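Local coordinates for protein synaptotagmin-1 (PDB 7ATP) that helps maintain plasma membrane integrity during freezing and osmotic stress, its C2A domain probably binding phospholipids together with calcium, at residues V7-V12 against E61-V66; K106-E111 against V134-K139. All coordinates share one frame; numbering follows the deposited sequence.

How the interactions relate
Both interactions belong to one four-stranded antiparallel sheet of the C2A domain and occupy its two flanks. Interaction 1 pairs strand 8-18 with the outermost strand 57-66; interaction 2 pairs strand 131-140 with the other outermost strand, 106-111. The two inner strands are themselves neighbours, joined by probable backbone hydrogen bonds from His11 N to Leu137 O (2.7 Å) and from Lys139 N to Ile9 O (2.9 Å), and the contact centres lie about 12 Å apart. Along the chain, interaction 1 is complete before interaction 2 begins. Together they fasten both edges of a sheet that packs against a second one, away from the residues that probably bind calcium.

Interaction 1 of 2, residues V7-V12 against E61-V66; sequences VGIVHV and EFKFSV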
loop_
_atom_site.group_PDB
_atom_site.type_symbol
_atom_site.label_atom_id
_atom_site.label_comp_id
_atom_site.label_asym_id
_atom_site.label_seq_id
_atom_site.Cartn_x
_atom_site.Cartn_y
_atom_site.Cartn_z
ATOM N N VAL A 7 -6.090 -19.563 -6.104
ATOM C CA VAL A 7 -5.889 -19.731 -7.537
ATOM C C VAL A 7 -4.629 -19.042 -8.046
ATOM O O VAL A 7 -4.268 -19.225 -9.211
ATOM C CB VAL A 7 -7.121 -19.239 -8.327
ATOM C CG1 VAL A 7 -8.405 -19.733 -7.670
ATOM C CG2 VAL A 7 -7.123 -17.718 -8.435
ATOM N N GLY A 8 -3.939 -18.271 -7.214
ATOM C CA GLY A 8 -2.760 -17.550 -7.662
ATOM C C GLY A 8 -2.211 -16.665 -6.564
ATOM O O GLY A 8 -2.801 -16.508 -5.488
ATOM N N ILE A 9 -1.046 -16.086 -6.849
ATOM C CA ILE A 9 -0.371 -15.190 -5.923
ATOM C C ILE A 9 -0.065 -13.893 -6.650
ATOM O O ILE A 9 0.320 -13.899 -7.824
ATOM C CB ILE A 9 0.925 -15.806 -5.367
ATOM C CG1 ILE A 9 0.654 -17.173 -4.733
ATOM C CG2 ILE A 9 1.558 -14.870 -4.365
ATOM C CD1 ILE A 9 0.259 -17.119 -3.277
ATOM N N VAL A 10 -0.251 -12.780 -5.960
ATOM C CA VAL A 10 0.112 -11.472 -6.482
ATOM C C VAL A 10 1.304 -10.975 -5.687
ATOM O O VAL A 10 1.369 -11.156 -4.467
ATOM C CB VAL A 10 -1.068 -10.484 -6.416
ATOM C CG1 VAL A 10 -1.639 -10.434 -5.009
ATOM C CG2 VAL A 10 -0.643 -9.103 -6.899
ATOM N N HIS A 11 2.259 -10.378 -6.382
ATOM C CA HIS A 11 3.465 -9.859 -5.764
ATOM C C HIS A 11 3.357 -8.343 -5.753
ATOM O O HIS A 11 3.269 -7.716 -6.810
ATOM C CB HIS A 11 4.701 -10.353 -6.507
ATOM C CG HIS A 11 4.959 -11.820 -6.325
ATOM N ND1 HIS A 11 4.213 -12.795 -6.957
ATOM C CD2 HIS A 11 5.875 -12.477 -5.576
ATOM C CE1 HIS A 11 4.662 -13.990 -6.606
ATOM N NE2 HIS A 11 5.665 -13.824 -5.762
ATOM N N VAL A 12 3.331 -7.760 -4.554
ATOM C CA VAL A 12 3.161 -6.325 -4.373
ATOM C C VAL A 12 4.486 -5.755 -3.918
ATOM O O VAL A 12 5.044 -6.203 -2.914
ATOM C CB VAL A 12 2.063 -6.011 -3.343
ATOM C CG1 VAL A 12 1.684 -4.546 -3.422
ATOM C CG2 VAL A 12 0.864 -6.866 -3.574
ATOM N N GLU A 61 8.632 -5.728 -0.717
ATOM C CA GLU A 61 7.827 -6.666 -1.487
ATOM C C GLU A 61 7.013 -7.549 -0.558
ATOM O O GLU A 61 7.547 -8.096 0.410
ATOM C CB GLU A 61 8.708 -7.547 -2.377
ATOM C CG GLU A 61 9.835 -6.802 -3.048
ATOM C CD GLU A 61 10.515 -7.649 -4.107
ATOM O OE1 GLU A 61 11.598 -8.202 -3.818
ATOM O OE2 GLU A 61 9.948 -7.781 -5.217
ATOM N N PHE A 62 5.737 -7.700 -0.866
ATOM C CA PHE A 62 4.856 -8.597 -0.142
ATOM C C PHE A 62 4.149 -9.475 -1.162
ATOM O O PHE A 62 4.141 -9.170 -2.353
ATOM C CB PHE A 62 3.857 -7.811 0.705
ATOM C CG PHE A 62 4.519 -6.810 1.602
ATOM C CD1 PHE A 62 4.818 -7.132 2.912
ATOM C CD2 PHE A 62 4.909 -5.576 1.109
ATOM C CE1 PHE A 62 5.479 -6.210 3.755
ATOM C CE2 PHE A 62 5.562 -4.656 1.920
ATOM C CZ PHE A 62 5.849 -4.968 3.260
ATOM N N LYS A 63 3.566 -10.574 -0.691
ATOM C CA LYS A 63 2.819 -11.476 -1.547
ATOM C C LYS A 63 1.529 -11.873 -0.857
ATOM O O LYS A 63 1.478 -12.004 0.370
ATOM C CB LYS A 63 3.632 -12.738 -1.916
ATOM C CG LYS A 63 3.683 -13.794 -0.825
ATOM C CD LYS A 63 4.335 -15.060 -1.328
ATOM C CE LYS A 63 5.642 -14.737 -2.014
ATOM N NZ LYS A 63 6.775 -15.464 -1.391
ATOM N N PHE A 64 0.493 -12.083 -1.671
ATOM C CA PHE A 64 -0.853 -12.348 -1.198
ATOM C C PHE A 64 -1.470 -13.526 -1.938
ATOM O O PHE A 64 -1.383 -13.609 -3.167
ATOM C CB PHE A 64 -1.749 -11.137 -1.402
ATOM C CG PHE A 64 -1.323 -9.951 -0.640
ATOM C CD1 PHE A 64 -0.437 -9.048 -1.186
ATOM C CD2 PHE A 64 -1.814 -9.730 0.635
ATOM C CE1 PHE A 64 -0.055 -7.948 -0.476
ATOM C CE2 PHE A 64 -1.436 -8.631 1.351
ATOM C CZ PHE A 64 -0.555 -7.738 0.802
ATOM N N SER A 65 -2.138 -14.400 -1.180
ATOM C CA SER A 65 -2.879 -15.525 -1.744
ATOM C C SER A 65 -4.149 -15.015 -2.405
ATOM O O SER A 65 -5.072 -14.559 -1.721
ATOM C CB SER A 65 -3.214 -16.535 -0.653
ATOM O OG SER A 65 -2.482 -17.730 -0.834
ATOM N N VAL A 66 -4.201 -15.097 -3.733
ATOM C CA VAL A 66 -5.385 -14.686 -4.480
ATOM C C VAL A 66 -6.390 -15.829 -4.501
ATOM O O VAL A 66 -6.049 -16.969 -4.837
ATOM C CB VAL A 66 -5.011 -14.263 -5.907
ATOM C CG1 VAL A 66 -6.259 -13.861 -6.683
ATOM C CG2 VAL A 66 -4.017 -13.136 -5.866
#
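Val12 and Phe64 meet on the tightly packed face of this antiparallel pair, where Val12 CG2 reaches the edge of the Phe64 ring, near its plane, 3.4 Å from CE1. With Phe64 CG anti to its own carbonyl carbon (chi1 -63°), the ring leans along the strand toward Val12, while Val10 CG1 sits 3.7 Å from Phe64 CB and equally close to Val66 CG2. This buried layer faces strands 31-37 and 73-80, and Lys45 makes a cation-pi contact with Phe64.

The other face is looser and nearer solvent. The His11 and Lys63 side chains run alongside each other in the same direction, with Lys63 CB over one face of the imidazole toward its rim; Lys63 CE stays 3.9 Å from His11 NE2. Ile9 CD1 rests 3.7 Å from Ser65 OG.

Paired backbone bonds join Val10 to Phe64 and Val12 to Phe62. At the end of the pair Val66 O takes a bond from Val7 N (2.9 Å) and a weak one from Gly8 N, whereas Val66 N gives a bond to Gly8 O. Two residues, Val7 and Gly8, are thus set against the single Val66, forming a classic beta bulge at the start of an inner strand of the C2 beta sandwich.

Interaction 2 of 2, residues K106-E111 against V134-K139; sequences KAFTLE and VELLYK
Lys106 and Leu136 exchange two nearly straight backbone hydrogen bonds, Leu136 N to Lys106 O at 2.8 Å and Lys106 N to Leu136 O at 3.1 Å. Two residues along each strand, Phe108 and Val134 form the next hydrogen-bonded pair of this antiparallel edge of the C2 beta sandwich. Phe108 N gives a bond to Val134 O at 2.7 Å, and Val134 N returns one to Phe108 O at 3.0 Å. Between the two pairs Ala107 and Glu135 make a non-hydrogen-bonded pair, and the CA-H groups of both point at carbonyl oxygens across the strands.

Ala107 and Glu135 mark the outer face of the sheet. Ala107 CB lies 3.9 Å from Glu135 CG, so the glutamate's CG packs against the methyl, and its carboxylate continues outward to a long, weak ion pair with Lys13. Lys106 begins on the inner face, but its chain, extended as far as CE and bent only at the last torsion, leads away from the partner strand to a long, weak ion pair with Glu99.

Farther in, Phe108, Leu110, Val134 and Leu136 pack toward the second sheet. Leu95 of strand 88-96 touches Phe108, Val134 and Leu136, and Phe76 of strand 73-80 touches Leu110 and Val134, so this edge helps close the hydrophobic core between the sheets. Val134 CG2 occupies the place between its own backbone N and carbonyl carbon, which directs this methyl at Phe108 CB, 3.9 Å away; Leu110 CD1 approaches the same methyl more loosely, at 4.3 Å. The Phe108 side chain runs roughly perpendicular to that of Leu136, and Leu136 CB meets the phenyl ring at its edge, 4.2 Å from Phe108 CE2.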
loop_
_atom_site.group_PDB
_atom_site.type_symbol
_atom_site.label_atom_id
_atom_site.label_comp_id
_atom_site.label_asym_id
_atom_site.label_seq_id
_atom_site.Cartn_x
_atom_site.Cartn_y
_atom_site.Cartn_z
ATOM N N LYS A 106 3.838 -4.499 -13.600
ATOM C CA LYS A 106 2.974 -3.341 -13.805
ATOM C C LYS A 106 3.059 -2.395 -12.615
ATOM O O LYS A 106 2.821 -2.800 -11.474
ATOM C CB LYS A 106 1.521 -3.771 -14.028
ATOM C CG LYS A 106 0.656 -2.726 -14.740
ATOM C CD LYS A 106 -0.647 -3.334 -15.251
ATOM C CE LYS A 106 -1.245 -2.501 -16.371
ATOM N NZ LYS A 106 -1.446 -1.088 -15.963
ATOM N N ALA A 107 3.376 -1.138 -12.886
ATOM C CA ALA A 107 3.468 -0.133 -11.842
ATOM C C ALA A 107 2.167 0.641 -11.738
ATOM O O ALA A 107 1.323 0.617 -12.630
ATOM C CB ALA A 107 4.623 0.826 -12.121
ATOM N N PHE A 108 2.008 1.341 -10.623
ATOM C CA PHE A 108 0.851 2.203 -10.452
ATOM C C PHE A 108 1.250 3.370 -9.568
ATOM O O PHE A 108 2.231 3.306 -8.823
ATOM C CB PHE A 108 -0.339 1.470 -9.820
ATOM C CG PHE A 108 -0.831 0.301 -10.615
ATOM C CD1 PHE A 108 -1.834 0.461 -11.549
ATOM C CD2 PHE A 108 -0.305 -0.962 -10.404
ATOM C CE1 PHE A 108 -2.292 -0.610 -12.273
ATOM C CE2 PHE A 108 -0.754 -2.031 -11.116
ATOM C CZ PHE A 108 -1.753 -1.861 -12.062
ATOM N N THR A 109 0.469 4.437 -9.644
ATOM C CA THR A 109 0.675 5.584 -8.770
ATOM C C THR A 109 -0.699 5.955 -8.228
ATOM O O THR A 109 -1.564 6.402 -8.983
ATOM C CB THR A 109 1.332 6.736 -9.511
ATOM O OG1 THR A 109 2.346 6.218 -10.379
ATOM C CG2 THR A 109 1.985 7.679 -8.512
ATOM N N LEU A 110 -0.907 5.735 -6.936
ATOM C CA LEU A 110 -2.194 5.968 -6.303
ATOM C C LEU A 110 -2.159 7.281 -5.537
ATOM O O LEU A 110 -1.200 7.565 -4.816
ATOM C CB LEU A 110 -2.553 4.831 -5.347
ATOM C CG LEU A 110 -2.218 3.409 -5.778
ATOM C CD1 LEU A 110 -2.524 2.426 -4.658
ATOM C CD2 LEU A 110 -2.982 3.053 -7.040
ATOM N N GLU A 111 -3.205 8.079 -5.705
ATOM C CA GLU A 111 -3.364 9.291 -4.916
ATOM C C GLU A 111 -3.991 8.925 -3.576
ATOM O O GLU A 111 -4.879 8.069 -3.502
ATOM C CB GLU A 111 -4.237 10.317 -5.654
ATOM C CG GLU A 111 -4.116 10.284 -7.187
ATOM C CD GLU A 111 -3.417 11.509 -7.770
ATOM O OE1 GLU A 111 -2.963 12.374 -6.986
ATOM O OE2 GLU A 111 -3.325 11.600 -9.015
ATOM N N VAL A 134 3.236 1.864 -6.434
ATOM C CA VAL A 134 3.321 0.437 -6.169
ATOM C C VAL A 134 3.542 -0.281 -7.491
ATOM O O VAL A 134 3.275 0.261 -8.561
ATOM C CB VAL A 134 2.061 -0.091 -5.468
ATOM C CG1 VAL A 134 1.956 0.477 -4.063
ATOM C CG2 VAL A 134 0.847 0.311 -6.250
ATOM N N GLU A 135 4.067 -1.504 -7.406
ATOM C CA GLU A 135 4.181 -2.424 -8.534
ATOM C C GLU A 135 3.489 -3.723 -8.175
ATOM O O GLU A 135 3.567 -4.186 -7.030
ATOM C CB GLU A 135 5.629 -2.761 -8.911
ATOM C CG GLU A 135 6.382 -1.694 -9.677
ATOM C CD GLU A 135 7.869 -2.008 -9.784
ATOM O OE1 GLU A 135 8.217 -3.199 -9.971
ATOM O OE2 GLU A 135 8.687 -1.065 -9.662
ATOM N N LEU A 136 2.820 -4.308 -9.156
ATOM C CA LEU A 136 2.141 -5.576 -8.991
ATOM C C LEU A 136 2.609 -6.556 -10.051
ATOM O O LEU A 136 2.865 -6.180 -11.196
ATOM C CB LEU A 136 0.641 -5.410 -9.100
ATOM C CG LEU A 136 -0.057 -5.093 -7.793
ATOM C CD1 LEU A 136 0.326 -3.729 -7.278
ATOM C CD2 LEU A 136 -1.529 -5.150 -8.055
ATOM N N LEU A 137 2.706 -7.822 -9.654
ATOM C CA LEU A 137 3.024 -8.903 -10.582
ATOM C C LEU A 137 2.176 -10.096 -10.170
ATOM O O LEU A 137 2.324 -10.609 -9.056
ATOM C CB LEU A 137 4.514 -9.229 -10.551
ATOM C CG LEU A 137 5.120 -10.135 -11.612
ATOM C CD1 LEU A 137 6.527 -9.654 -11.950
ATOM C CD2 LEU A 137 5.150 -11.556 -11.091
ATOM N N TYR A 138 1.263 -10.499 -11.046
ATOM C CA TYR A 138 0.366 -11.615 -10.793
ATOM C C TYR A 138 0.925 -12.878 -11.419
ATOM O O TYR A 138 1.420 -12.857 -12.545
ATOM C CB TYR A 138 -1.029 -11.359 -11.356
ATOM C CG TYR A 138 -1.986 -12.485 -11.056
ATOM C CD1 TYR A 138 -2.027 -13.057 -9.796
ATOM C CD2 TYR A 138 -2.852 -12.972 -12.027
ATOM C CE1 TYR A 138 -2.894 -14.082 -9.499
ATOM C CE2 TYR A 138 -3.728 -14.004 -11.742
ATOM C CZ TYR A 138 -3.746 -14.557 -10.472
ATOM O OH TYR A 138 -4.612 -15.587 -10.167
ATOM N N LYS A 139 0.832 -13.973 -10.684
ATOM C CA LYS A 139 1.287 -15.260 -11.173
ATOM C C LYS A 139 0.313 -16.349 -10.735
ATOM O O LYS A 139 0.199 -16.644 -9.540
ATOM C CB LYS A 139 2.711 -15.544 -10.688
ATOM C CG LYS A 139 3.790 -14.984 -11.617
ATOM C CD LYS A 139 5.199 -15.392 -11.188
ATOM C CE LYS A 139 5.982 -15.988 -12.361
ATOM N NZ LYS A 139 6.064 -15.068 -13.535
#